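Local structure of thiol peroxidase (Aquifex aeolicus, 2YZH) at residues 5-8 against 13-16; 33-38 against 92-97; 73-78 against 102-107; 117-122 against 135-140. The protein probably reduces hydrogen peroxide and organic hydroperoxides to water and alcohols at the expense of thioredoxin, and so helps protect the cell against oxidative stress. All coordinates share one frame; numbering follows the deposited sequence.

Contact 1. Residues 5-8 against 13-16; sequences RTVN and PVTL. With SO4 (sulfate ion), chain H.
Three backbone hydrogen bonds tie the segments together: L16 N to R5 O, and the reciprocal pair V7 N to V14 O (3.1 Å) and V14 N to V7 O (2.8 Å). V7 and V14 are therefore an antiparallel hydrogen-bonded pair, set between the non-hydrogen-bonded pairs T6 with T15 and N8 with P13. CA-H...O contacts from T6 to V14 O and from P13 to V7 O supplement these bonds. The apolar contacts lie on the buried face. V7 CG2 presses on V14 CG2 at 3.5 Å; V14 CG2, held between its own backbone N and carbonyl carbon (chi1 -67°), also sits 3.2 Å from V7 O. L16 crosses V7 at about a right angle and touches it with both methyls, CD1 on V7 CG1 (4.0 Å) and CD2 on V7 CG2, while L150 packs on both residues. An alanine in place of L16 would lose this fork and is likely to open a gap beside V7 and L150. On the other face, T6 CG2 rests on V14 O and N8 OD1 approaches the P13 ring at CG (3.5 Å); T15 meets T15 of the second subunit. The charged contact is at R5, whose extended chain delivers NH1 (3.1 Å) and NH2 (3.0 Å) to one sulfate oxygen, O2, at the edge of the guanidinium and in its plane. The ion, probably from the crystallisation liquor, is also hydrogen-bonded to E20 N of this chain and G126 N of the second subunit. Paired strands 6-9 and 12-15 form the N-terminal beta hairpin that marks the Tpx subfamily of peroxiredoxins.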
loop_
_atom_site.group_PDB
_atom_site.type_symbol
_atom_site.label_atom_id
_atom_site.label_comp_id
_atom_site.label_asym_id
_atom_site.label_seq_id
_atom_site.Cartn_x
_atom_site.Cartn_y
_atom_site.Cartn_z
ATOM N N ARG D 5 16.962 -13.241 -5.086
ATOM C CA ARG D 5 16.404 -11.893 -5.100
ATOM C C ARG D 5 15.982 -11.485 -6.505
ATOM O O ARG D 5 15.556 -10.354 -6.732
ATOM C CB ARG D 5 17.423 -10.887 -4.557
ATOM C CG ARG D 5 17.765 -11.086 -3.088
ATOM C CD ARG D 5 18.791 -10.061 -2.610
ATOM N NE ARG D 5 19.238 -10.322 -1.246
ATOM C CZ ARG D 5 18.536 -10.040 -0.152
ATOM N NH1 ARG D 5 17.336 -9.479 -0.249
ATOM N NH2 ARG D 5 19.035 -10.319 1.045
ATOM N N THR D 6 16.107 -12.417 -7.444
ATOM C CA THR D 6 15.739 -12.167 -8.830
ATOM C C THR D 6 15.156 -13.426 -9.477
ATOM O O THR D 6 15.444 -14.545 -9.055
ATOM C CB THR D 6 16.975 -11.727 -9.667
ATOM O OG1 THR D 6 17.558 -10.548 -9.095
ATOM C CG2 THR D 6 16.571 -11.428 -11.098
ATOM N N VAL D 7 14.322 -13.225 -10.490
ATOM C CA VAL D 7 13.728 -14.316 -11.258
ATOM C C VAL D 7 13.624 -13.775 -12.670
ATOM O O VAL D 7 13.732 -12.565 -12.879
ATOM C CB VAL D 7 12.294 -14.691 -10.789
ATOM C CG1 VAL D 7 12.332 -15.244 -9.378
ATOM C CG2 VAL D 7 11.375 -13.478 -10.878
ATOM N N ASN D 8 13.436 -14.657 -13.643
ATOM C CA ASN D 8 13.292 -14.206 -15.017
ATOM C C ASN D 8 11.824 -14.230 -15.420
ATOM O O ASN D 8 11.052 -15.065 -14.941
ATOM C CB ASN D 8 14.050 -15.114 -15.992
ATOM C CG ASN D 8 15.548 -15.038 -15.828
ATOM O OD1 ASN D 8 16.101 -13.988 -15.502
ATOM N ND2 ASN D 8 16.222 -16.152 -16.084
ATOM N N PRO D 13 15.547 -10.762 -16.629
ATOM C CA PRO D 13 15.662 -10.671 -15.172
ATOM C C PRO D 13 14.804 -9.563 -14.573
ATOM O O PRO D 13 14.722 -8.462 -15.113
ATOM C CB PRO D 13 17.151 -10.399 -14.956
ATOM C CG PRO D 13 17.793 -11.010 -16.160
ATOM C CD PRO D 13 16.865 -10.580 -17.262
ATOM N N VAL D 14 14.152 -9.870 -13.461
ATOM C CA VAL D 14 13.340 -8.891 -12.753
ATOM C C VAL D 14 13.627 -9.068 -11.270
ATOM O O VAL D 14 13.660 -10.185 -10.755
ATOM C CB VAL D 14 11.828 -9.067 -13.020
ATOM C CG1 VAL D 14 11.518 -8.740 -14.469
ATOM C CG2 VAL D 14 11.388 -10.466 -12.672
ATOM N N THR D 15 13.854 -7.960 -10.584
ATOM C CA THR D 15 14.158 -8.023 -9.171
ATOM C C THR D 15 12.910 -8.190 -8.320
ATOM O O THR D 15 11.816 -7.754 -8.695
ATOM C CB THR D 15 14.907 -6.763 -8.727
ATOM O OG1 THR D 15 14.200 -5.607 -9.194
ATOM C CG2 THR D 15 16.315 -6.757 -9.302
ATOM N N LEU D 16 13.092 -8.843 -7.180
ATOM C CA LEU D 16 12.018 -9.072 -6.228
ATOM C C LEU D 16 12.229 -8.110 -5.072
ATOM O O LEU D 16 13.348 -7.663 -4.820
ATOM C CB LEU D 16 12.070 -10.506 -5.696
ATOM C CG LEU D 16 11.953 -11.617 -6.742
ATOM C CD1 LEU D 16 12.130 -12.973 -6.070
ATOM C CD2 LEU D 16 10.607 -11.514 -7.442
HETATM S S SO4 H . 16.818 -7.966 3.070
HETATM O O1 SO4 H . 16.461 -7.696 4.476
HETATM O O2 SO4 H . 16.711 -9.409 2.798
HETATM O O3 SO4 H . 15.905 -7.216 2.179
HETATM O O4 SO4 H . 18.209 -7.535 2.826
HETATM O O HOH W 1 16.016 -7.566 -4.682
#

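Contact 2. Residues 33-38 against 92-97; sequences VTKDLQ and AQKRFC
K35 and K94 meet at the roots of their side chains, CB to CB at 3.9 Å, and from there the two chains diverge. K35 has CG between its backbone N and carbonyl carbon (chi1 59°), a turn that sends the chain along the helix surface until CD lies 4.1 Å from C97 SG. K94 instead heads back alongside the loop, its CD 3.9 Å from K35 O. Each lysine bends at its last torsion, and the bends bring the ends together again: K35 NZ and K94 NZ are 4.4 Å apart. Two like charges so near would probably disfavour each other somewhat. The segment 33-38 is the connection of a beta hairpin in the thioredoxin-fold sheet: strand 30-34 runs into a type I turn, T34 to L37, before strand 39-42 returns, and D36 OD1 accepts from Q38 N (3.1 Å) in an Asx turn. Helix 90-100 lies beside this turn. C97 is the predicted redox partner of C63, but no disulfide joins them in this structure. Further back along the helix, Q93 reaches toward V33 with its chain extended beyond CG. Two acceptors face each other here, Q93 OE1 and V33 O, and water 2 reconciles them by donating to both, at 2.6 Å to Q93 OE1 and 3.0 Å to V33 O. The other arm of the amide, Q93 NE2, makes weak hydrogen bonds to A108 O and S86 OG, which helps fix which way the group is turned.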
loop_
_atom_site.group_PDB
_atom_site.type_symbol
_atom_site.label_atom_id
_atom_site.label_comp_id
_atom_site.label_asym_id
_atom_site.label_seq_id
_atom_site.Cartn_x
_atom_site.Cartn_y
_atom_site.Cartn_z
ATOM N N VAL D 33 -7.474 -13.531 2.008
ATOM C CA VAL D 33 -8.925 -13.637 1.890
ATOM C C VAL D 33 -9.342 -14.825 1.025
ATOM O O VAL D 33 -8.902 -14.940 -0.125
ATOM C CB VAL D 33 -9.511 -12.329 1.287
ATOM C CG1 VAL D 33 -11.037 -12.384 1.281
ATOM C CG2 VAL D 33 -9.033 -11.120 2.090
ATOM N N THR D 34 -10.180 -15.704 1.574
ATOM C CA THR D 34 -10.649 -16.880 0.834
ATOM C C THR D 34 -11.827 -16.534 -0.082
ATOM O O THR D 34 -12.371 -15.433 -0.011
ATOM C CB THR D 34 -11.039 -18.036 1.793
ATOM O OG1 THR D 34 -11.938 -17.556 2.795
ATOM C CG2 THR D 34 -9.802 -18.595 2.473
ATOM N N LYS D 35 -12.223 -17.473 -0.934
ATOM C CA LYS D 35 -13.299 -17.224 -1.894
ATOM C C LYS D 35 -14.648 -16.826 -1.303
ATOM O O LYS D 35 -15.500 -16.292 -2.010
ATOM C CB LYS D 35 -13.467 -18.432 -2.823
ATOM C CG LYS D 35 -13.799 -19.732 -2.121
ATOM C CD LYS D 35 -13.793 -20.892 -3.108
ATOM C CE LYS D 35 -14.142 -22.199 -2.419
ATOM N NZ LYS D 35 -15.498 -22.146 -1.816
ATOM N N ASP D 36 -14.848 -17.081 -0.017
ATOM C CA ASP D 36 -16.100 -16.711 0.635
ATOM C C ASP D 36 -15.942 -15.355 1.327
ATOM O O ASP D 36 -16.799 -14.937 2.109
ATOM C CB ASP D 36 -16.502 -17.786 1.652
ATOM C CG ASP D 36 -15.408 -18.076 2.663
ATOM O OD1 ASP D 36 -14.317 -17.481 2.548
ATOM O OD2 ASP D 36 -15.637 -18.903 3.572
ATOM N N LEU D 37 -14.835 -14.684 1.026
ATOM C CA LEU D 37 -14.500 -13.374 1.580
ATOM C C LEU D 37 -14.133 -13.387 3.062
ATOM O O LEU D 37 -14.115 -12.344 3.711
ATOM C CB LEU D 37 -15.629 -12.363 1.339
ATOM C CG LEU D 37 -15.950 -12.019 -0.125
ATOM C CD1 LEU D 37 -16.970 -10.891 -0.172
ATOM C CD2 LEU D 37 -14.684 -11.603 -0.857
ATOM N N GLN D 38 -13.854 -14.569 3.599
ATOM C CA GLN D 38 -13.446 -14.674 4.994
ATOM C C GLN D 38 -11.927 -14.546 5.005
ATOM O O GLN D 38 -11.279 -14.798 3.988
ATOM C CB GLN D 38 -13.859 -16.024 5.578
ATOM C CG GLN D 38 -15.358 -16.176 5.769
ATOM C CD GLN D 38 -15.911 -15.197 6.785
ATOM O OE1 GLN D 38 -15.449 -15.143 7.926
ATOM N NE2 GLN D 38 -16.907 -14.416 6.378
ATOM N N ALA D 92 -12.320 -13.810 -8.649
ATOM C CA ALA D 92 -11.718 -14.575 -9.735
ATOM C C ALA D 92 -11.313 -15.951 -9.220
ATOM O O ALA D 92 -11.427 -16.947 -9.933
ATOM C CB ALA D 92 -10.504 -13.843 -10.287
ATOM N N GLN D 93 -10.842 -16.006 -7.975
ATOM C CA GLN D 93 -10.433 -17.274 -7.388
ATOM C C GLN D 93 -11.634 -18.192 -7.213
ATOM O O GLN D 93 -11.524 -19.409 -7.366
ATOM C CB GLN D 93 -9.752 -17.057 -6.031
ATOM C CG GLN D 93 -8.490 -16.200 -6.083
ATOM C CD GLN D 93 -7.558 -16.477 -4.917
ATOM O OE1 GLN D 93 -8.008 -16.703 -3.792
ATOM N NE2 GLN D 93 -6.251 -16.452 -5.178
ATOM N N LYS D 94 -12.784 -17.608 -6.896
ATOM C CA LYS D 94 -13.990 -18.407 -6.711
ATOM C C LYS D 94 -14.390 -19.051 -8.038
ATOM O O LYS D 94 -14.688 -20.243 -8.095
ATOM C CB LYS D 94 -15.134 -17.536 -6.191
ATOM C CG LYS D 94 -16.360 -18.327 -5.753
ATOM C CD LYS D 94 -17.453 -17.409 -5.227
ATOM C CE LYS D 94 -18.599 -18.205 -4.622
ATOM N NZ LYS D 94 -18.138 -19.037 -3.470
ATOM N N ARG D 95 -14.383 -18.256 -9.102
ATOM C CA ARG D 95 -14.745 -18.745 -10.428
ATOM C C ARG D 95 -13.784 -19.854 -10.846
ATOM O O ARG D 95 -14.189 -20.836 -11.475
ATOM C CB ARG D 95 -14.686 -17.596 -11.435
ATOM C CG ARG D 95 -15.395 -16.343 -10.944
ATOM C CD ARG D 95 -16.796 -16.184 -11.514
ATOM N NE ARG D 95 -16.778 -15.337 -12.703
ATOM C CZ ARG D 95 -17.864 -14.843 -13.287
ATOM N NH1 ARG D 95 -19.066 -15.112 -12.797
ATOM N NH2 ARG D 95 -17.743 -14.072 -14.359
ATOM N N PHE D 96 -12.512 -19.695 -10.489
ATOM C CA PHE D 96 -11.500 -20.690 -10.817
ATOM C C PHE D 96 -11.828 -22.024 -10.162
ATOM O O PHE D 96 -11.914 -23.053 -10.832
ATOM C CB PHE D 96 -10.119 -20.236 -10.344
ATOM C CG PHE D 96 -9.060 -21.293 -10.486
ATOM C CD1 PHE D 96 -8.555 -21.625 -11.738
ATOM C CD2 PHE D 96 -8.594 -21.982 -9.372
ATOM C CE1 PHE D 96 -7.599 -22.634 -11.879
ATOM C CE2 PHE D 96 -7.640 -22.991 -9.502
ATOM C CZ PHE D 96 -7.143 -23.317 -10.758
ATOM N N CYS D 97 -11.995 -22.003 -8.843
ATOM C CA CYS D 97 -12.311 -23.214 -8.095
ATOM C C CYS D 97 -13.542 -23.910 -8.647
ATOM O O CYS D 97 -13.580 -25.135 -8.748
ATOM C CB CYS D 97 -12.534 -22.884 -6.622
ATOM S SG CYS D 97 -11.042 -22.374 -5.773
HETATM O O HOH W 2 -10.195 -15.913 -2.623
#

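Contact 3. Residues 73-78 against 102-107; sequences IMAGME and IQNVTV
N104 lays the flat side of its amide against A75, and this pair accounts for most of the contact. The amide carbon CG of N104 stands 3.7 Å from A75 CA, while ND2 approaches the A75 methyl, CB, at 3.5 Å. With CG anti to its own carbonyl carbon (chi1 -57°), the N104 side chain projects across to the opposing loop and places OD1 on the side toward G76. No direct hydrogen bond spans the gap. Water 3 does so instead, accepting from G76 N at 2.6 Å and donating to N104 OD1 at 3.3 Å. The backbone of N104 is fastened separately, its N bonded to N71 OD1, which also takes a weak bond from V105 N. M74, the third main contributor, touches with the base of its side chain: CB meets V105 CG1 at 4.4 Å, and the rest of the chain then leads away; M74 also packs on V80 and V82. V105 likewise packs on V82, which places the apolar side of the contact against strand 80-86. M74 to M77 form a type II beta turn closed by M77 N to M74 O (3.1 Å), with G76 at positive phi. The turn leads from helix 61-73 to strand 80-86, while the segment 102-107 leads from helix 90-100 into strand 106-109, so the two connections of successive beta-alpha-beta crossovers meet here. With an amide on a methyl, one bridging water and a loose apolar touch, without charge pairing, the chemistry implies a shallow, mostly van der Waals junction.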
loop_
_atom_site.group_PDB
_atom_site.type_symbol
_atom_site.label_atom_id
_atom_site.label_comp_id
_atom_site.label_asym_id
_atom_site.label_seq_id
_atom_site.Cartn_x
_atom_site.Cartn_y
_atom_site.Cartn_z
ATOM N N ILE D 73 -1.930 -34.213 -6.329
ATOM C CA ILE D 73 -0.928 -34.883 -5.506
ATOM C C ILE D 73 -1.056 -34.730 -3.994
ATOM O O ILE D 73 -0.456 -35.500 -3.241
ATOM C CB ILE D 73 0.499 -34.460 -5.921
ATOM C CG1 ILE D 73 0.666 -32.947 -5.769
ATOM C CG2 ILE D 73 0.766 -34.881 -7.361
ATOM C CD1 ILE D 73 2.031 -32.441 -6.200
ATOM N N MET D 74 -1.827 -33.745 -3.542
ATOM C CA MET D 74 -2.010 -33.544 -2.107
ATOM C C MET D 74 -3.336 -34.156 -1.655
ATOM O O MET D 74 -3.685 -34.098 -0.478
ATOM C CB MET D 74 -2.002 -32.051 -1.763
ATOM C CG MET D 74 -0.722 -31.307 -2.113
ATOM S SD MET D 74 0.756 -31.968 -1.324
ATOM C CE MET D 74 0.607 -31.328 0.330
ATOM N N ALA D 75 -4.068 -34.743 -2.597
ATOM C CA ALA D 75 -5.365 -35.351 -2.304
ATOM C C ALA D 75 -5.339 -36.332 -1.132
ATOM O O ALA D 75 -4.558 -37.281 -1.119
ATOM C CB ALA D 75 -5.900 -36.053 -3.550
ATOM N N GLY D 76 -6.199 -36.083 -0.148
ATOM C CA GLY D 76 -6.300 -36.956 1.010
ATOM C C GLY D 76 -5.155 -36.982 2.007
ATOM O O GLY D 76 -5.212 -37.734 2.981
ATOM N N MET D 77 -4.124 -36.169 1.800
ATOM C CA MET D 77 -2.988 -36.173 2.717
ATOM C C MET D 77 -3.346 -35.622 4.097
ATOM O O MET D 77 -3.936 -34.552 4.213
ATOM C CB MET D 77 -1.826 -35.372 2.120
ATOM C CG MET D 77 -0.480 -35.695 2.746
ATOM S SD MET D 77 0.895 -34.901 1.890
ATOM C CE MET D 77 0.889 -35.795 0.337
ATOM N N GLU D 78 -2.979 -36.359 5.141
ATOM C CA GLU D 78 -3.267 -35.948 6.517
ATOM C C GLU D 78 -2.135 -35.087 7.083
ATOM O O GLU D 78 -0.997 -35.164 6.625
ATOM C CB GLU D 78 -3.432 -37.178 7.421
ATOM C CG GLU D 78 -4.382 -38.280 6.920
ATOM C CD GLU D 78 -5.856 -37.893 6.962
ATOM O OE1 GLU D 78 -6.231 -37.021 7.773
ATOM O OE2 GLU D 78 -6.646 -38.478 6.190
ATOM N N ILE D 102 -11.490 -27.439 -7.458
ATOM C CA ILE D 102 -10.374 -27.559 -6.526
ATOM C C ILE D 102 -10.937 -27.752 -5.120
ATOM O O ILE D 102 -11.517 -26.828 -4.547
ATOM C CB ILE D 102 -9.492 -26.290 -6.555
ATOM C CG1 ILE D 102 -8.953 -26.069 -7.970
ATOM C CG2 ILE D 102 -8.333 -26.430 -5.574
ATOM C CD1 ILE D 102 -8.035 -27.176 -8.446
ATOM N N GLN D 103 -10.756 -28.948 -4.564
ATOM C CA GLN D 103 -11.280 -29.252 -3.235
ATOM C C GLN D 103 -10.232 -29.697 -2.218
ATOM O O GLN D 103 -10.479 -29.652 -1.014
ATOM C CB GLN D 103 -12.345 -30.350 -3.333
ATOM C CG GLN D 103 -13.444 -30.102 -4.358
ATOM C CD GLN D 103 -14.316 -28.915 -4.010
ATOM O OE1 GLN D 103 -14.853 -28.828 -2.905
ATOM N NE2 GLN D 103 -14.471 -27.995 -4.956
ATOM N N ASN D 104 -9.070 -30.131 -2.690
ATOM C CA ASN D 104 -8.031 -30.611 -1.786
ATOM C C ASN D 104 -7.089 -29.540 -1.255
ATOM O O ASN D 104 -6.352 -29.775 -0.302
ATOM C CB ASN D 104 -7.226 -31.715 -2.466
ATOM C CG ASN D 104 -8.099 -32.860 -2.919
ATOM O OD1 ASN D 104 -8.903 -33.382 -2.142
ATOM N ND2 ASN D 104 -7.954 -33.256 -4.179
ATOM N N VAL D 105 -7.100 -28.371 -1.883
ATOM C CA VAL D 105 -6.255 -27.275 -1.437
ATOM C C VAL D 105 -7.107 -26.020 -1.349
ATOM O O VAL D 105 -8.197 -25.956 -1.921
ATOM C CB VAL D 105 -5.070 -27.026 -2.401
ATOM C CG1 VAL D 105 -4.206 -28.274 -2.490
ATOM C CG2 VAL D 105 -5.576 -26.629 -3.768
ATOM N N THR D 106 -6.610 -25.029 -0.620
ATOM C CA THR D 106 -7.320 -23.771 -0.453
ATOM C C THR D 106 -6.665 -22.688 -1.309
ATOM O O THR D 106 -5.441 -22.628 -1.415
ATOM C CB THR D 106 -7.279 -23.310 1.028
ATOM O OG1 THR D 106 -7.904 -24.298 1.857
ATOM C CG2 THR D 106 -7.995 -21.977 1.199
ATOM N N VAL D 107 -7.478 -21.860 -1.951
ATOM C CA VAL D 107 -6.941 -20.758 -2.733
ATOM C C VAL D 107 -7.277 -19.526 -1.902
ATOM O O VAL D 107 -8.325 -19.477 -1.258
ATOM C CB VAL D 107 -7.600 -20.637 -4.131
ATOM C CG1 VAL D 107 -7.316 -21.884 -4.950
ATOM C CG2 VAL D 107 -9.102 -20.417 -3.992
HETATM O O HOH W 3 -7.632 -34.082 0.799
#

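Contact 4. Residues 117-122 against 135-140; sequences EKYGVL and AVFIID
The F137 ring is the bump of this contact, and Y119 and V121 form the hollow that receives it. F137 CG lies anti to its carbonyl carbon (chi1 -61°), carrying the ring toward segment 117-122. Y119 turns its edge onto one face of F137: CD2 stands over the ring centre, 3.6 Å above the plane, in a T-shaped stack with planes at 66° and centroids 5.0 Å apart. V121 closes a second side, its CG1 meeting the rim of F137 at CZ (3.7 Å) and lying in the ring plane. Y119 O also comes up to CZ, so backbone oxygen and methyl both meet the ring tip. The same V121 methyl fills the corner above A135, touching CB at 3.9 Å. A135 and F137 point from one face of strand 135-139, an inner strand of the thioredoxin-fold sheet between 49-54 and 145-150, and the loop 117-122 lies across that face. Replacing F137 with an alanine would probably leave the Y119 edge without a face to rest on and open a gap beside V121. V148 and M3 give F137 further neighbours, and Y119 OH is hydrogen-bonded to P28 O, which holds the tyrosine ring at its far end.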
loop_
_atom_site.group_PDB
_atom_site.type_symbol
_atom_site.label_atom_id
_atom_site.label_comp_id
_atom_site.label_asym_id
_atom_site.label_seq_id
_atom_site.Cartn_x
_atom_site.Cartn_y
_atom_site.Cartn_z
ATOM N N GLU D 117 4.634 -9.946 0.626
ATOM C CA GLU D 117 5.849 -9.175 0.370
ATOM C C GLU D 117 6.845 -9.614 1.445
ATOM O O GLU D 117 8.066 -9.579 1.245
ATOM C CB GLU D 117 5.598 -7.666 0.530
ATOM C CG GLU D 117 6.860 -6.819 0.322
ATOM C CD GLU D 117 6.666 -5.346 0.653
ATOM O OE1 GLU D 117 5.565 -4.814 0.402
ATOM O OE2 GLU D 117 7.625 -4.714 1.150
ATOM N N LYS D 118 6.311 -10.032 2.593
ATOM C CA LYS D 118 7.147 -10.460 3.711
ATOM C C LYS D 118 7.873 -11.772 3.437
ATOM O O LYS D 118 8.755 -12.169 4.200
ATOM C CB LYS D 118 6.302 -10.579 4.988
ATOM C CG LYS D 118 5.776 -9.232 5.481
ATOM C CD LYS D 118 4.687 -9.399 6.525
ATOM C CE LYS D 118 4.124 -8.042 6.926
ATOM N NZ LYS D 118 2.868 -8.179 7.713
ATOM N N TYR D 119 7.503 -12.435 2.346
ATOM C CA TYR D 119 8.134 -13.692 1.967
ATOM C C TYR D 119 9.147 -13.489 0.847
ATOM O O TYR D 119 9.732 -14.450 0.344
ATOM C CB TYR D 119 7.079 -14.722 1.541
ATOM C CG TYR D 119 6.431 -15.457 2.702
ATOM C CD1 TYR D 119 5.518 -14.821 3.541
ATOM C CD2 TYR D 119 6.744 -16.793 2.965
ATOM C CE1 TYR D 119 4.932 -15.499 4.617
ATOM C CE2 TYR D 119 6.166 -17.474 4.036
ATOM C CZ TYR D 119 5.262 -16.822 4.856
ATOM O OH TYR D 119 4.700 -17.499 5.919
ATOM N N GLY D 120 9.345 -12.233 0.455
ATOM C CA GLY D 120 10.304 -11.925 -0.590
ATOM C C GLY D 120 9.918 -12.352 -1.995
ATOM O O GLY D 120 10.791 -12.527 -2.846
ATOM N N VAL D 121 8.623 -12.508 -2.254
ATOM C CA VAL D 121 8.179 -12.924 -3.578
ATOM C C VAL D 121 7.394 -11.863 -4.348
ATOM O O VAL D 121 6.848 -12.145 -5.413
ATOM C CB VAL D 121 7.362 -14.242 -3.503
ATOM C CG1 VAL D 121 8.262 -15.374 -3.018
ATOM C CG2 VAL D 121 6.177 -14.085 -2.569
ATOM N N LEU D 122 7.341 -10.640 -3.828
ATOM C CA LEU D 122 6.643 -9.567 -4.536
ATOM C C LEU D 122 7.568 -9.065 -5.645
ATOM O O LEU D 122 8.707 -8.673 -5.376
ATOM C CB LEU D 122 6.317 -8.409 -3.587
ATOM C CG LEU D 122 5.591 -7.232 -4.245
ATOM C CD1 LEU D 122 4.210 -7.680 -4.709
ATOM C CD2 LEU D 122 5.479 -6.076 -3.257
ATOM N N ALA D 135 6.510 -19.444 -6.301
ATOM C CA ALA D 135 7.347 -20.054 -5.282
ATOM C C ALA D 135 6.564 -21.014 -4.401
ATOM O O ALA D 135 5.331 -21.051 -4.440
ATOM C CB ALA D 135 7.976 -18.972 -4.417
ATOM N N VAL D 136 7.297 -21.788 -3.613
ATOM C CA VAL D 136 6.704 -22.740 -2.690
ATOM C C VAL D 136 7.449 -22.692 -1.374
ATOM O O VAL D 136 8.677 -22.689 -1.344
ATOM C CB VAL D 136 6.765 -24.183 -3.225
ATOM C CG1 VAL D 136 6.153 -25.137 -2.194
ATOM C CG2 VAL D 136 6.015 -24.280 -4.535
ATOM N N PHE D 137 6.691 -22.641 -0.284
ATOM C CA PHE D 137 7.258 -22.606 1.052
ATOM C C PHE D 137 6.597 -23.709 1.847
ATOM O O PHE D 137 5.417 -23.979 1.667
ATOM C CB PHE D 137 6.941 -21.275 1.745
ATOM C CG PHE D 137 7.501 -20.079 1.044
ATOM C CD1 PHE D 137 8.819 -19.697 1.246
ATOM C CD2 PHE D 137 6.719 -19.363 0.143
ATOM C CE1 PHE D 137 9.362 -18.613 0.553
ATOM C CE2 PHE D 137 7.251 -18.284 -0.553
ATOM C CZ PHE D 137 8.577 -17.910 -0.346
ATOM N N ILE D 138 7.365 -24.358 2.709
ATOM C CA ILE D 138 6.805 -25.380 3.576
ATOM C C ILE D 138 7.199 -24.942 4.973
ATOM O O ILE D 138 8.378 -24.724 5.255
ATOM C CB ILE D 138 7.365 -26.779 3.277
ATOM C CG1 ILE D 138 7.007 -27.182 1.845
ATOM C CG2 ILE D 138 6.758 -27.787 4.243
ATOM C CD1 ILE D 138 7.568 -28.534 1.432
ATOM N N ILE D 139 6.200 -24.780 5.830
ATOM C CA ILE D 139 6.414 -24.332 7.199
ATOM C C ILE D 139 6.185 -25.489 8.164
ATOM O O ILE D 139 5.176 -26.188 8.061
ATOM C CB ILE D 139 5.429 -23.189 7.549
ATOM C CG1 ILE D 139 5.418 -22.145 6.423
ATOM C CG2 ILE D 139 5.795 -22.568 8.884
ATOM C CD1 ILE D 139 6.790 -21.619 6.024
ATOM N N ASP D 140 7.112 -25.694 9.099
ATOM C CA ASP D 140 6.953 -26.780 10.066
ATOM C C ASP D 140 6.039 -26.363 11.212
ATOM O O ASP D 140 5.621 -25.204 11.298
ATOM C CB ASP D 140 8.314 -27.244 10.612
ATOM C CG ASP D 140 9.071 -26.147 11.347
ATOM O OD1 ASP D 140 8.433 -25.273 11.973
ATOM O OD2 ASP D 140 10.321 -26.177 11.319
#

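Along the chain contact 1 closes before the others open, contacts 2 and 3 interleave, and contact 4 comes last. Contacts 2, 3 and 4 all reach the seven-stranded sheet. Contacts 2 and 3, with centres about 16 Å apart, share the neighbourhood of helix 90-100 and strand 106-109 and touch where C97 SG meets V107 CG2 (3.3 Å). Contact 4 lies nearest the middle of the chain, on strand 135-139. Its loop touches contact 1, L16 CD1 against G120 O at 3.5 Å, and so joins the N-terminal hairpin to the core. Contacts 1 and 3 are about 30 Å apart between centres. Contacts 2 and 3 thus lie by the helix carrying C97, predicted disulfide partner of C63.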